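Local atomic coordinates of 11R-lipoxygenase (Gersemia fruticosa, PDB entry 3VF1), a protein that probably oxygenates polyunsaturated fatty acids with molecular oxygen at a non-heme iron, as lipoxygenases do, under regulation by calcium. Residues Met399-Pro412 with Glu526-Tyr539. Residues are numbered along the deposited sequence; the frame is centred on the assembly and turned at random.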
loop_
_atom_site.group_PDB
_atom_site.type_symbol
_atom_site.label_atom_id
_atom_site.label_comp_id
_atom_site.label_asym_id
_atom_site.label_seq_id
_atom_site.Cartn_x
_atom_site.Cartn_y
_atom_site.Cartn_z
ATOM N N MET A 399 2.045 6.346 -5.639
ATOM C CA MET A 399 0.832 6.974 -6.165
ATOM C C MET A 399 -0.120 7.431 -5.059
ATOM O O MET A 399 -0.969 8.294 -5.285
ATOM C CB MET A 399 0.105 6.022 -7.118
ATOM C CG MET A 399 0.721 5.948 -8.511
ATOM S SD MET A 399 0.503 7.469 -9.461
ATOM C CE MET A 399 -1.254 7.419 -9.809
ATOM N N MET A 400 0.019 6.864 -3.867
ATOM C CA MET A 400 -0.870 7.208 -2.759
ATOM C C MET A 400 -0.285 8.275 -1.837
ATOM O O MET A 400 -1.021 8.916 -1.089
ATOM C CB MET A 400 -1.212 5.962 -1.938
ATOM C CG MET A 400 -2.165 4.995 -2.625
ATOM S SD MET A 400 -3.737 5.752 -3.070
ATOM C CE MET A 400 -3.504 6.025 -4.823
ATOM N N GLU A 401 1.028 8.472 -1.886
ATOM C CA GLU A 401 1.681 9.413 -0.980
ATOM C C GLU A 401 1.144 10.842 -1.124
ATOM O O GLU A 401 0.933 11.528 -0.124
ATOM C CB GLU A 401 3.197 9.403 -1.186
ATOM C CG GLU A 401 3.956 10.241 -0.168
ATOM C CD GLU A 401 5.451 10.248 -0.412
ATOM O OE1 GLU A 401 5.932 9.419 -1.216
ATOM O OE2 GLU A 401 6.146 11.085 0.200
ATOM N N PRO A 402 0.923 11.294 -2.368
ATOM C CA PRO A 402 0.439 12.660 -2.600
ATOM C C PRO A 402 -0.824 13.008 -1.810
ATOM O O PRO A 402 -0.993 14.164 -1.426
ATOM C CB PRO A 402 0.146 12.673 -4.100
ATOM C CG PRO A 402 1.071 11.661 -4.665
ATOM C CD PRO A 402 1.168 10.580 -3.633
ATOM N N THR A 403 -1.693 12.029 -1.572
ATOM C CA THR A 403 -2.938 12.286 -0.854
ATOM C C THR A 403 -2.657 12.565 0.617
ATOM O O THR A 403 -3.386 13.319 1.261
ATOM C CB THR A 403 -3.931 11.109 -0.964
ATOM O OG1 THR A 403 -3.436 9.982 -0.233
ATOM C CG2 THR A 403 -4.158 10.725 -2.424
ATOM N N ALA A 404 -1.599 11.960 1.146
ATOM C CA ALA A 404 -1.205 12.196 2.530
ATOM C C ALA A 404 -0.633 13.600 2.668
ATOM O O ALA A 404 -0.971 14.329 3.598
ATOM C CB ALA A 404 -0.183 11.159 2.977
ATOM N N VAL A 405 0.231 13.974 1.730
ATOM C CA VAL A 405 0.870 15.285 1.753
ATOM C C VAL A 405 -0.161 16.399 1.589
ATOM O O VAL A 405 -0.107 17.414 2.283
ATOM C CB VAL A 405 1.937 15.410 0.645
ATOM C CG1 VAL A 405 2.511 16.818 0.611
ATOM C CG2 VAL A 405 3.043 14.386 0.855
ATOM N N SER A 406 -1.102 16.205 0.671
ATOM C CA SER A 406 -2.122 17.213 0.408
ATOM C C SER A 406 -3.060 17.367 1.602
ATOM O O SER A 406 -3.568 18.458 1.861
ATOM C CB SER A 406 -2.923 16.864 -0.847
ATOM O OG SER A 406 -3.872 17.877 -1.126
ATOM N N SER A 407 -3.292 16.277 2.326
ATOM C CA SER A 407 -4.136 16.321 3.514
ATOM C C SER A 407 -3.558 17.280 4.547
ATOM O O SER A 407 -4.275 18.106 5.113
ATOM C CB SER A 407 -4.281 14.930 4.133
ATOM O OG SER A 407 -5.056 14.076 3.308
ATOM N N TRP A 408 -2.256 17.167 4.790
ATOM C CA TRP A 408 -1.587 18.003 5.780
ATOM C C TRP A 408 -1.543 19.466 5.350
ATOM O O TRP A 408 -1.562 20.367 6.188
ATOM C CB TRP A 408 -0.165 17.496 6.036
ATOM C CG TRP A 408 -0.113 16.285 6.919
ATOM C CD1 TRP A 408 0.025 14.986 6.525
ATOM C CD2 TRP A 408 -0.200 16.263 8.348
ATOM N NE1 TRP A 408 0.029 14.157 7.621
ATOM C CE2 TRP A 408 -0.108 14.916 8.752
ATOM C CE3 TRP A 408 -0.348 17.251 9.325
ATOM C CZ2 TRP A 408 -0.161 14.533 10.091
ATOM C CZ3 TRP A 408 -0.400 16.869 10.655
ATOM C CH2 TRP A 408 -0.307 15.522 11.025
ATOM N N ARG A 409 -1.498 19.698 4.044
ATOM C CA ARG A 409 -1.316 21.045 3.509
ATOM C C ARG A 409 -2.616 21.829 3.331
ATOM O O ARG A 409 -2.593 23.057 3.286
ATOM C CB ARG A 409 -0.595 20.976 2.162
ATOM C CG ARG A 409 0.864 20.570 2.256
ATOM C CD ARG A 409 1.448 20.294 0.881
ATOM N NE ARG A 409 1.253 21.413 -0.037
ATOM C CZ ARG A 409 1.962 22.538 -0.016
ATOM N NH1 ARG A 409 2.917 22.714 0.887
ATOM N NH2 ARG A 409 1.710 23.495 -0.897
ATOM N N ASN A 410 -3.742 21.131 3.221
ATOM C CA ASN A 410 -4.992 21.790 2.852
ATOM C C ASN A 410 -6.181 21.518 3.775
ATOM O O ASN A 410 -7.176 22.242 3.727
ATOM C CB ASN A 410 -5.369 21.411 1.419
ATOM C CG ASN A 410 -4.270 21.736 0.427
ATOM O OD1 ASN A 410 -4.147 22.872 -0.030
ATOM N ND2 ASN A 410 -3.463 20.736 0.089
ATOM N N LEU A 411 -6.088 20.487 4.608
ATOM C CA LEU A 411 -7.209 20.115 5.466
ATOM C C LEU A 411 -6.880 20.284 6.946
ATOM O O LEU A 411 -5.822 19.851 7.404
ATOM C CB LEU A 411 -7.622 18.665 5.208
ATOM C CG LEU A 411 -8.063 18.321 3.787
ATOM C CD1 LEU A 411 -8.435 16.848 3.702
ATOM C CD2 LEU A 411 -9.227 19.194 3.350
ATOM N N PRO A 412 -7.788 20.924 7.698
ATOM C CA PRO A 412 -7.667 20.988 9.156
ATOM C C PRO A 412 -8.221 19.720 9.793
ATOM O O PRO A 412 -9.087 19.071 9.203
ATOM C CB PRO A 412 -8.532 22.194 9.518
ATOM C CG PRO A 412 -9.587 22.213 8.469
ATOM C CD PRO A 412 -8.937 21.707 7.207
ATOM N N GLU A 526 -12.009 24.066 1.386
ATOM C CA GLU A 526 -10.889 23.278 1.891
ATOM C C GLU A 526 -10.656 21.986 1.101
ATOM O O GLU A 526 -9.512 21.601 0.867
ATOM C CB GLU A 526 -11.081 22.980 3.380
ATOM C CG GLU A 526 -10.884 24.206 4.258
ATOM C CD GLU A 526 -11.218 23.959 5.716
ATOM O OE1 GLU A 526 -11.770 22.885 6.034
ATOM O OE2 GLU A 526 -10.927 24.845 6.547
ATOM N N ILE A 527 -11.731 21.321 0.689
ATOM C CA ILE A 527 -11.596 20.118 -0.124
ATOM C C ILE A 527 -11.163 20.500 -1.534
ATOM O O ILE A 527 -10.503 19.722 -2.225
ATOM C CB ILE A 527 -12.910 19.309 -0.194
ATOM C CG1 ILE A 527 -12.626 17.855 -0.582
ATOM C CG2 ILE A 527 -13.882 19.935 -1.184
ATOM C CD1 ILE A 527 -11.874 17.069 0.476
ATOM N N GLN A 528 -11.534 21.705 -1.956
ATOM C CA GLN A 528 -11.159 22.205 -3.272
ATOM C C GLN A 528 -9.669 22.529 -3.312
ATOM O O GLN A 528 -9.018 22.363 -4.343
ATOM C CB GLN A 528 -11.983 23.443 -3.630
ATOM C CG GLN A 528 -13.486 23.204 -3.620
ATOM C CD GLN A 528 -13.926 22.170 -4.637
ATOM O OE1 GLN A 528 -13.231 21.911 -5.616
ATOM N NE2 GLN A 528 -15.087 21.570 -4.406
ATOM N N ASP A 529 -9.133 22.995 -2.188
ATOM C CA ASP A 529 -7.698 23.223 -2.067
ATOM C C ASP A 529 -6.977 21.883 -2.111
ATOM O O ASP A 529 -5.929 21.745 -2.741
ATOM C CB ASP A 529 -7.371 23.943 -0.755
ATOM C CG ASP A 529 -7.919 25.356 -0.709
ATOM O OD1 ASP A 529 -8.084 25.966 -1.786
ATOM O OD2 ASP A 529 -8.181 25.858 0.404
ATOM N N TRP A 530 -7.557 20.900 -1.433
ATOM C CA TRP A 530 -6.997 19.558 -1.375
ATOM C C TRP A 530 -6.839 18.959 -2.768
ATOM O O TRP A 530 -5.741 18.564 -3.161
ATOM C CB TRP A 530 -7.892 18.661 -0.516
ATOM C CG TRP A 530 -7.355 17.280 -0.320
ATOM C CD1 TRP A 530 -6.230 16.932 0.364
ATOM C CD2 TRP A 530 -7.927 16.058 -0.802
ATOM N NE1 TRP A 530 -6.062 15.570 0.337
ATOM C CE2 TRP A 530 -7.092 15.010 -0.373
ATOM C CE3 TRP A 530 -9.065 15.748 -1.553
ATOM C CZ2 TRP A 530 -7.354 13.675 -0.672
ATOM C CZ3 TRP A 530 -9.325 14.422 -1.849
ATOM C CH2 TRP A 530 -8.473 13.403 -1.410
ATOM N N ILE A 531 -7.934 18.898 -3.521
ATOM C CA ILE A 531 -7.915 18.257 -4.832
ATOM C C ILE A 531 -7.131 19.079 -5.852
ATOM O O ILE A 531 -6.552 18.526 -6.786
ATOM C CB ILE A 531 -9.344 18.000 -5.366
ATOM C CG1 ILE A 531 -9.302 17.061 -6.575
ATOM C CG2 ILE A 531 -10.028 19.309 -5.737
ATOM C CD1 ILE A 531 -8.738 15.685 -6.272
ATOM N N ARG A 532 -7.107 20.394 -5.672
ATOM C CA ARG A 532 -6.362 21.265 -6.574
ATOM C C ARG A 532 -4.858 21.090 -6.376
ATOM O O ARG A 532 -4.081 21.176 -7.328
ATOM C CB ARG A 532 -6.749 22.731 -6.366
ATOM C CG ARG A 532 -5.945 23.693 -7.232
ATOM C CD ARG A 532 -6.526 25.103 -7.242
ATOM N NE ARG A 532 -6.558 25.711 -5.912
ATOM C CZ ARG A 532 -7.643 25.818 -5.146
ATOM N NH1 ARG A 532 -8.823 25.366 -5.555
ATOM N NH2 ARG A 532 -7.547 26.388 -3.953
ATOM N N ASP A 533 -4.452 20.845 -5.136
ATOM C CA ASP A 533 -3.042 20.646 -4.826
ATOM C C ASP A 533 -2.555 19.316 -5.398
ATOM O O ASP A 533 -1.401 19.190 -5.809
ATOM C CB ASP A 533 -2.821 20.689 -3.313
ATOM C CG ASP A 533 -1.376 20.955 -2.942
ATOM O OD1 ASP A 533 -0.589 21.329 -3.837
ATOM O OD2 ASP A 533 -1.032 20.802 -1.752
ATOM N N LEU A 534 -3.442 18.326 -5.423
ATOM C CA LEU A 534 -3.125 17.024 -5.999
ATOM C C LEU A 534 -2.988 17.120 -7.514
ATOM O O LEU A 534 -2.055 16.567 -8.099
ATOM C CB LEU A 534 -4.213 16.008 -5.647
ATOM C CG LEU A 534 -4.310 15.613 -4.175
ATOM C CD1 LEU A 534 -5.540 14.753 -3.930
ATOM C CD2 LEU A 534 -3.049 14.889 -3.732
ATOM N N HIS A 535 -3.922 17.824 -8.145
ATOM C CA HIS A 535 -3.934 17.959 -9.596
ATOM C C HIS A 535 -2.684 18.666 -10.108
ATOM O O HIS A 535 -2.172 18.341 -11.178
ATOM C CB HIS A 535 -5.174 18.734 -10.044
ATOM C CG HIS A 535 -5.185 19.059 -11.505
ATOM N ND1 HIS A 535 -5.743 18.225 -12.450
ATOM C CD2 HIS A 535 -4.700 20.124 -12.184
ATOM C CE1 HIS A 535 -5.606 18.764 -13.647
ATOM N NE2 HIS A 535 -4.975 19.918 -13.515
ATOM N N GLU A 536 -2.195 19.630 -9.336
ATOM C CA GLU A 536 -1.088 20.474 -9.777
ATOM C C GLU A 536 0.275 19.919 -9.376
ATOM O O GLU A 536 1.198 19.887 -10.188
ATOM C CB GLU A 536 -1.258 21.890 -9.220
ATOM C CG GLU A 536 -2.495 22.605 -9.744
ATOM C CD GLU A 536 -2.699 23.968 -9.111
ATOM O OE1 GLU A 536 -1.994 24.281 -8.128
ATOM O OE2 GLU A 536 -3.564 24.727 -9.598
ATOM N N ASN A 537 0.398 19.480 -8.126
ATOM C CA ASN A 537 1.684 19.027 -7.603
ATOM C C ASN A 537 1.731 17.533 -7.288
ATOM O O ASN A 537 2.792 16.914 -7.359
ATOM C CB ASN A 537 2.046 19.826 -6.350
ATOM C CG ASN A 537 2.074 21.322 -6.601
ATOM O OD1 ASN A 537 3.022 21.846 -7.188
ATOM N ND2 ASN A 537 1.035 22.017 -6.155
ATOM N N GLY A 538 0.585 16.959 -6.937
ATOM C CA GLY A 538 0.523 15.559 -6.562
ATOM C C GLY A 538 0.769 14.612 -7.722
ATOM O O GLY A 538 1.421 13.578 -7.559
ATOM N N TYR A 539 0.249 14.959 -8.894
ATOM C CA TYR A 539 0.325 14.075 -10.050
ATOM C C TYR A 539 0.618 14.837 -11.334
ATOM O O TYR A 539 -0.252 14.969 -12.193
ATOM C CB TYR A 539 -0.984 13.297 -10.194
ATOM C CG TYR A 539 -1.352 12.517 -8.953
ATOM C CD1 TYR A 539 -0.795 11.270 -8.704
ATOM C CD2 TYR A 539 -2.247 13.031 -8.026
ATOM C CE1 TYR A 539 -1.124 10.554 -7.570
ATOM C CE2 TYR A 539 -2.583 12.322 -6.888
ATOM C CZ TYR A 539 -2.018 11.083 -6.665
ATOM O OH TYR A 539 -2.348 10.375 -5.531
#
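W530 enters as a knob among T403, S406, S407 and N410 where two helices of the lipoxygenase catalytic domain pack, roughly antiparallel (139°) with axes 8.8 Å apart; 399-410 is the last part of helix 369-410, which carries the iron ligands H392 and H397. A chi1 of -176° turns the W530 indole, its CG opposite the backbone N, between two leucines: L411 CD1 lies over one face, 4.2 Å from the five-membered-ring centroid, and L534 CD1 over the other, while T403 O meets its edge. S406 OG donates to W530 O (2.8 Å) from the face opposite L534 N. D533 OD2 is gripped twice: R409 NE takes its syn lone pair at 2.9 Å in a salt bridge, with the carboxylate turned 49° from the guanidinium, and N410 ND2 comes from the anti side at 3.1 Å. D533 OD1 binds N537 ND2 and W167 NE1. Without the D533 carboxylate, as with an alanine here, R409 NE would probably lose its charged mate and N410 ND2 one of two acceptors, keeping S406 O. Nearer the iron, M399 SD sits at the Y539 ring edge, a Met-aromatic contact, P402 CB packs against Y539 CZ, and Y539 OH donates to M399 O at 2.5 Å, almost in line with the C=O bond.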